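Local coordinates for protein heme oxygenase (mycobilin-producing) (Mycobacterium tuberculosis, PDB 3HX9) that probably degrades heme oxidatively to mycobilin with release of iron, and can hold two hemes in its active site, at residues Val3-Ala8 with Val53-Glu58; Asn7-Pro12 with Thr85-Leu90. All coordinates share one frame; numbering follows the deposited sequence.

Interaction 1. Residues Val3-Ala8 with Val53-Glu58. With HEM (protoporphyrin IX containing Fe), chain E.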
# COMPACT_ATOMS: atom_id res chain seq x y z
N VAL A 3 6.63 -7.86 5.54
CA VAL A 3 6.49 -7.73 4.05
C VAL A 3 5.11 -7.30 3.76
O VAL A 3 4.20 -7.50 4.57
CB VAL A 3 6.80 -9.04 3.28
CG1 VAL A 3 8.29 -9.41 3.51
CG2 VAL A 3 5.89 -10.25 3.75
N VAL A 4 4.91 -6.81 2.54
CA VAL A 4 3.58 -6.42 2.05
C VAL A 4 3.38 -7.14 0.73
O VAL A 4 4.28 -7.16 -0.13
CB VAL A 4 3.54 -4.87 1.81
CG1 VAL A 4 2.22 -4.54 1.15
CG2 VAL A 4 3.50 -4.14 3.11
N LYS A 5 2.24 -7.81 0.61
CA LYS A 5 1.86 -8.48 -0.63
C LYS A 5 0.55 -7.86 -1.09
O LYS A 5 -0.46 -7.95 -0.41
CB LYS A 5 1.67 -9.95 -0.33
CG LYS A 5 2.94 -10.63 0.34
CD LYS A 5 4.18 -10.64 -0.67
CE LYS A 5 5.39 -11.51 -0.22
NZ LYS A 5 5.20 -11.61 1.14
N ILE A 6 0.54 -7.23 -2.27
CA ILE A 6 -0.64 -6.51 -2.66
C ILE A 6 -1.21 -7.29 -3.87
O ILE A 6 -0.43 -7.48 -4.84
CB ILE A 6 -0.24 -5.10 -3.18
CG1 ILE A 6 0.51 -4.32 -2.09
CG2 ILE A 6 -1.56 -4.32 -3.69
CD1 ILE A 6 0.63 -2.81 -2.30
N ASN A 7 -2.46 -7.68 -3.80
CA ASN A 7 -3.13 -8.16 -5.03
C ASN A 7 -3.76 -6.98 -5.68
O ASN A 7 -4.69 -6.41 -5.11
CB ASN A 7 -4.10 -9.30 -4.76
CG ASN A 7 -4.33 -10.16 -6.01
OD1 ASN A 7 -5.46 -10.55 -6.26
ND2 ASN A 7 -3.28 -10.45 -6.73
N ALA A 8 -3.29 -6.62 -6.89
CA ALA A 8 -3.86 -5.46 -7.57
C ALA A 8 -4.84 -6.02 -8.58
O ALA A 8 -4.42 -6.59 -9.59
CB ALA A 8 -2.75 -4.54 -8.23
N VAL A 53 -5.51 -4.90 -2.76
CA VAL A 53 -5.79 -5.71 -1.62
C VAL A 53 -4.43 -5.82 -0.93
O VAL A 53 -3.57 -6.55 -1.40
CB VAL A 53 -6.31 -7.08 -2.03
CG1 VAL A 53 -6.60 -7.96 -0.79
CG2 VAL A 53 -7.67 -6.83 -2.80
N VAL A 54 -4.23 -5.01 0.08
CA VAL A 54 -2.90 -4.79 0.70
C VAL A 54 -2.79 -5.71 1.91
O VAL A 54 -3.44 -5.46 2.94
CB VAL A 54 -2.71 -3.34 1.12
CG1 VAL A 54 -1.30 -3.13 1.76
CG2 VAL A 54 -2.93 -2.42 -0.05
N THR A 55 -1.98 -6.76 1.78
CA THR A 55 -1.91 -7.72 2.90
C THR A 55 -0.53 -7.61 3.53
O THR A 55 0.47 -7.31 2.87
CB THR A 55 -2.16 -9.17 2.48
OG1 THR A 55 -1.01 -9.69 1.74
CG2 THR A 55 -3.41 -9.27 1.63
N HIS A 56 -0.50 -7.85 4.85
CA HIS A 56 0.76 -7.66 5.64
C HIS A 56 1.12 -8.96 6.34
O HIS A 56 0.24 -9.63 6.90
CB HIS A 56 0.42 -6.63 6.73
CG HIS A 56 0.09 -5.28 6.15
ND1 HIS A 56 -1.18 -4.88 5.80
CD2 HIS A 56 0.92 -4.27 5.80
CE1 HIS A 56 -1.13 -3.65 5.31
NE2 HIS A 56 0.13 -3.24 5.34
N TRP A 57 2.39 -9.33 6.26
CA TRP A 57 2.85 -10.59 6.83
C TRP A 57 4.15 -10.36 7.57
O TRP A 57 4.93 -9.50 7.24
CB TRP A 57 3.08 -11.63 5.76
CG TRP A 57 1.85 -11.89 4.94
CD1 TRP A 57 1.35 -11.12 3.90
CD2 TRP A 57 0.90 -12.94 5.17
NE1 TRP A 57 0.15 -11.64 3.49
CE2 TRP A 57 -0.13 -12.79 4.20
CE3 TRP A 57 0.85 -14.02 6.05
CZ2 TRP A 57 -1.26 -13.66 4.16
CZ3 TRP A 57 -0.25 -14.89 6.02
CH2 TRP A 57 -1.28 -14.72 5.05
N GLU A 58 4.39 -11.19 8.57
CA GLU A 58 5.71 -11.17 9.23
C GLU A 58 6.88 -11.53 8.34
O GLU A 58 7.98 -11.00 8.54
CB GLU A 58 5.68 -12.18 10.38
CG GLU A 58 4.50 -11.94 11.32
CD GLU A 58 4.72 -12.52 12.71
OE1 GLU A 58 5.27 -13.67 12.81
OE2 GLU A 58 4.34 -11.79 13.68
CHA HEM E . -9.99 -13.13 -5.93
CHB HEM E . -10.58 -12.28 -1.18
CHC HEM E . -5.75 -11.85 -0.71
CHD HEM E . -5.21 -13.55 -5.22
C1A HEM E . -10.53 -12.86 -4.69
C2A HEM E . -11.95 -12.70 -4.46
C3A HEM E . -12.11 -12.49 -3.16
C4A HEM E . -10.84 -12.47 -2.54
CMA HEM E . -13.41 -12.21 -2.40
CAA HEM E . -13.04 -12.78 -5.57
CBA HEM E . -13.17 -11.40 -6.24
CGA HEM E . -14.24 -11.29 -7.31
O1A HEM E . -13.87 -11.01 -8.44
O2A HEM E . -15.43 -11.47 -7.05
C1B HEM E . -9.32 -12.08 -0.68
C2B HEM E . -9.05 -11.69 0.70
C3B HEM E . -7.70 -11.56 0.83
C4B HEM E . -7.09 -11.84 -0.46
CMB HEM E . -10.08 -11.49 1.81
CAB HEM E . -7.02 -11.10 2.11
CBB HEM E . -5.78 -11.44 2.45
C1C HEM E . -5.19 -12.29 -1.89
C2C HEM E . -3.78 -12.29 -2.18
C3C HEM E . -3.71 -12.73 -3.45
C4C HEM E . -5.00 -13.04 -3.96
CMC HEM E . -2.63 -11.74 -1.32
CAC HEM E . -2.43 -12.92 -4.26
CBC HEM E . -1.54 -13.77 -3.75
C1D HEM E . -6.43 -13.58 -5.84
C2D HEM E . -6.60 -13.90 -7.22
C3D HEM E . -8.10 -13.76 -7.46
C4D HEM E . -8.67 -13.35 -6.18
CMD HEM E . -5.45 -14.30 -8.20
CAD HEM E . -8.83 -13.97 -8.79
CBD HEM E . -8.81 -12.59 -9.46
CGD HEM E . -9.31 -12.73 -10.90
O1D HEM E . -9.98 -13.72 -11.21
O2D HEM E . -8.98 -11.95 -11.82
NA HEM E . -9.85 -12.70 -3.48
NB HEM E . -8.12 -12.18 -1.33
NC HEM E . -5.92 -12.78 -2.97
ND HEM E . -7.64 -13.22 -5.28
FE HEM E . -7.89 -12.41 -3.39

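Interaction 2. Residues Asn7-Pro12 with Thr85-Leu90. With HEM (protoporphyrin IX containing Fe), chain E.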
# COMPACT_ATOMS: atom_id res chain seq x y z
N ASN A 7 -2.46 -7.68 -3.80
CA ASN A 7 -3.13 -8.16 -5.03
C ASN A 7 -3.76 -6.98 -5.68
O ASN A 7 -4.69 -6.41 -5.11
CB ASN A 7 -4.10 -9.30 -4.76
CG ASN A 7 -4.33 -10.16 -6.01
OD1 ASN A 7 -5.46 -10.55 -6.26
ND2 ASN A 7 -3.28 -10.45 -6.73
N ALA A 8 -3.29 -6.62 -6.89
CA ALA A 8 -3.86 -5.46 -7.57
C ALA A 8 -4.84 -6.02 -8.58
O ALA A 8 -4.42 -6.59 -9.59
CB ALA A 8 -2.75 -4.54 -8.23
N ILE A 9 -6.13 -5.84 -8.32
CA ILE A 9 -7.19 -6.60 -9.02
C ILE A 9 -7.98 -5.68 -9.94
O ILE A 9 -8.29 -4.53 -9.62
CB ILE A 9 -8.09 -7.35 -8.07
CG1 ILE A 9 -8.65 -6.41 -6.99
CG2 ILE A 9 -7.27 -8.43 -7.47
CD1 ILE A 9 -9.70 -7.09 -6.08
N GLU A 10 -8.12 -6.16 -11.15
CA GLU A 10 -8.85 -5.41 -12.19
C GLU A 10 -10.34 -5.64 -12.01
O GLU A 10 -10.80 -6.75 -12.04
CB GLU A 10 -8.38 -5.89 -13.58
CG GLU A 10 -6.98 -5.32 -13.96
CD GLU A 10 -6.11 -6.30 -14.81
OE1 GLU A 10 -4.88 -6.47 -14.53
OE2 GLU A 10 -6.67 -6.93 -15.75
N VAL A 11 -11.10 -4.59 -11.78
CA VAL A 11 -12.49 -4.72 -11.43
C VAL A 11 -13.26 -3.91 -12.44
O VAL A 11 -13.00 -2.76 -12.56
CB VAL A 11 -12.77 -4.09 -10.04
CG1 VAL A 11 -14.22 -4.18 -9.72
CG2 VAL A 11 -12.03 -4.90 -9.01
N PRO A 12 -14.22 -4.51 -13.14
CA PRO A 12 -14.94 -3.71 -14.18
C PRO A 12 -15.63 -2.49 -13.58
O PRO A 12 -16.11 -2.52 -12.46
CB PRO A 12 -16.05 -4.68 -14.64
CG PRO A 12 -15.40 -6.00 -14.54
CD PRO A 12 -14.56 -5.93 -13.23
N THR A 85 -11.31 -9.15 -13.44
CA THR A 85 -10.87 -9.63 -14.76
C THR A 85 -9.36 -9.76 -14.90
O THR A 85 -8.81 -9.81 -16.02
CB THR A 85 -11.43 -8.70 -15.85
OG1 THR A 85 -11.05 -7.36 -15.59
CG2 THR A 85 -12.98 -8.75 -15.84
N GLY A 86 -8.66 -9.80 -13.77
CA GLY A 86 -7.23 -10.04 -13.82
C GLY A 86 -6.68 -9.59 -12.46
O GLY A 86 -7.39 -8.89 -11.70
N ALA A 87 -5.45 -9.98 -12.19
CA ALA A 87 -4.81 -9.57 -10.94
C ALA A 87 -3.30 -9.59 -11.15
O ALA A 87 -2.76 -10.41 -11.97
CB ALA A 87 -5.21 -10.54 -9.86
N SER A 88 -2.59 -8.78 -10.37
CA SER A 88 -1.13 -8.77 -10.39
C SER A 88 -0.72 -8.75 -8.93
O SER A 88 -1.14 -7.86 -8.22
CB SER A 88 -0.59 -7.50 -11.04
OG SER A 88 -0.95 -7.50 -12.45
N LEU A 89 0.14 -9.66 -8.53
CA LEU A 89 0.69 -9.66 -7.13
C LEU A 89 1.89 -8.79 -7.13
O LEU A 89 2.89 -9.07 -7.89
CB LEU A 89 1.16 -11.09 -6.79
CG LEU A 89 1.72 -11.34 -5.39
CD1 LEU A 89 0.78 -10.86 -4.31
CD2 LEU A 89 1.95 -12.83 -5.27
N LEU A 90 1.90 -7.76 -6.27
CA LEU A 90 2.99 -6.85 -6.15
C LEU A 90 3.59 -7.14 -4.78
O LEU A 90 2.86 -7.13 -3.78
CB LEU A 90 2.54 -5.35 -6.21
CG LEU A 90 1.46 -5.09 -7.27
CD1 LEU A 90 0.96 -3.66 -7.18
CD2 LEU A 90 1.96 -5.43 -8.71
CHA HEM E . -9.99 -13.13 -5.93
CHB HEM E . -10.58 -12.28 -1.18
CHC HEM E . -5.75 -11.85 -0.71
CHD HEM E . -5.21 -13.55 -5.22
C1A HEM E . -10.53 -12.86 -4.69
C2A HEM E . -11.95 -12.70 -4.46
C3A HEM E . -12.11 -12.49 -3.16
C4A HEM E . -10.84 -12.47 -2.54
CMA HEM E . -13.41 -12.21 -2.40
CAA HEM E . -13.04 -12.78 -5.57
CBA HEM E . -13.17 -11.40 -6.24
CGA HEM E . -14.24 -11.29 -7.31
O1A HEM E . -13.87 -11.01 -8.44
O2A HEM E . -15.43 -11.47 -7.05
C1B HEM E . -9.32 -12.08 -0.68
C2B HEM E . -9.05 -11.69 0.70
C3B HEM E . -7.70 -11.56 0.83
C4B HEM E . -7.09 -11.84 -0.46
CMB HEM E . -10.08 -11.49 1.81
CAB HEM E . -7.02 -11.10 2.11
CBB HEM E . -5.78 -11.44 2.45
C1C HEM E . -5.19 -12.29 -1.89
C2C HEM E . -3.78 -12.29 -2.18
C3C HEM E . -3.71 -12.73 -3.45
C4C HEM E . -5.00 -13.04 -3.96
CMC HEM E . -2.63 -11.74 -1.32
CAC HEM E . -2.43 -12.92 -4.26
CBC HEM E . -1.54 -13.77 -3.75
C1D HEM E . -6.43 -13.58 -5.84
C2D HEM E . -6.60 -13.90 -7.22
C3D HEM E . -8.10 -13.76 -7.46
C4D HEM E . -8.67 -13.35 -6.18
CMD HEM E . -5.45 -14.30 -8.20
CAD HEM E . -8.83 -13.97 -8.79
CBD HEM E . -8.81 -12.59 -9.46
CGD HEM E . -9.31 -12.73 -10.90
O1D HEM E . -9.98 -13.72 -11.21
O2D HEM E . -8.98 -11.95 -11.82
NA HEM E . -9.85 -12.70 -3.48
NB HEM E . -8.12 -12.18 -1.33
NC HEM E . -5.92 -12.78 -2.97
ND HEM E . -7.64 -13.22 -5.28
FE HEM E . -7.89 -12.41 -3.39
O HOH W 1 -3.47 -6.25 -12.24

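Interaction 1. Residues Val3-Ala8 with Val53-Glu58
Thr55 carries the polar core of this antiparallel strand pair. Its OG1, in the crowded position between the backbone N and the carbonyl carbon (chi1 72°), donates to Lys5 O at 2.8 Å, in the carbonyl plane and on a lone pair. Lys5 O also accepts Thr55 N, which approaches from above the carbonyl plane, so two bonds grip it. In turn, OG1 accepts the indole N-H of Trp57, with NE1 at 2.9 Å from OG1 and nearly in the ring plane; this bond helps to fix the rotation of the indole. The Lys5 chain crosses the tryptophan side chain at about a right angle, its CG 3.9 Å from Trp57 CD1.

Thr55 CG2, meanwhile, reaches the heme vinyl carbon CBB at 3.3 Å. Val53 CG1 lies against the macrocycle, and Asn7 turns OD1 toward it, 3.2 Å from heme CHD. Behind this face, Val4 CG1 meets Val54 CG1 at 3.8 Å; the beta-branched valines suit the extended backbone, and Leu42 and Phe52 of the second subunit cover Val4 and Ile6. Alternating hydrogen-bonded and non-hydrogen-bonded pairs set the register, from Val3 with Trp57 to Asn7 with Val53. Trp57 also meets Trp66, a predicted transition-state stabiliser. Thr55 thus splits its work: the hydroxyl ties the tryptophan to the backbone, and the methyl gives the heme vinyl an apolar neighbour.

Interaction 2. Residues Asn7-Pro12 with Thr85-Leu90
Leu89 overlaps a vinyl group of the heme (CAC-CBC): its CD1 lies 3.8 Å from heme CBC, and its other methyl also touches that carbon. CG is anti to the backbone N (chi1 -178°), a setting that lets the branched tip spread over the vinyl while the backbone stays in the sheet. Next to it on the same face, Ala87 CB fits beside the Asn7 amide, 3.6 Å from OD1, and also meets Ile9 CG2. A single methyl suits this close spot, where the side chains of Asn7 and Ile9 from strand 3-9 converge.

Asn7 with Leu89 and Ile9 with Ala87 are non-hydrogen-bonded antiparallel pairs, and Ala8 with Ser88 between them is a hydrogen-bonded one. They belong to the antiparallel beta-sheet of the dimeric alpha/beta-barrel fold, whose face bearing Asn7 and Leu89 lines the heme pocket. On the other face, Ala8 CB packs against Leu90 CD1 at 4.0 Å, and Leu90 also reaches Gly47 of the second subunit.

A water knits this other face together. It donates to Ala8 O and to Glu10 OE1, the latter at 2.7 Å, and accepts from Ser88 OG; the short serine hydroxyl and the longer glutamate, bent at chi2, thus meet through one oxygen.

Further along the pair, Glu10 N donates to Gly86 O, and Thr85 N to Glu10 O at 2.8 Å. Gly86 has backbone angles (phi 162°, psi 166°) that would jam a beta carbon against the preceding carbonyl, and one would also collide with Glu10 OE2. Its N approaches the heme propionate O2D at 2.9 Å, while Ala84 N and Val83 N hydrogen-bond to the heme as well. Past it, Pro12 CG and Thr85 CG2 touch tip to tip at 3.9 Å.

Overall arrangement
Strand 3-9 is common to both interactions and runs between its two antiparallel neighbours, 51-57 in interaction 1 and 87-99 in interaction 2. The contacts share Asn7 and Ala8, and their centres are 13 Å apart. Along the chain, the shared strand comes first, then 51-57 after a helix and strand 36-46, and finally 87-99 after further helices; chain order thus differs from sheet order. The two contacts also meet directly, through a probable hydrogen bond from Leu90 N to Ile6 O. One sheet therefore offers heme-contacting residues from three adjacent strands, while residues from its other face pack against the second subunit.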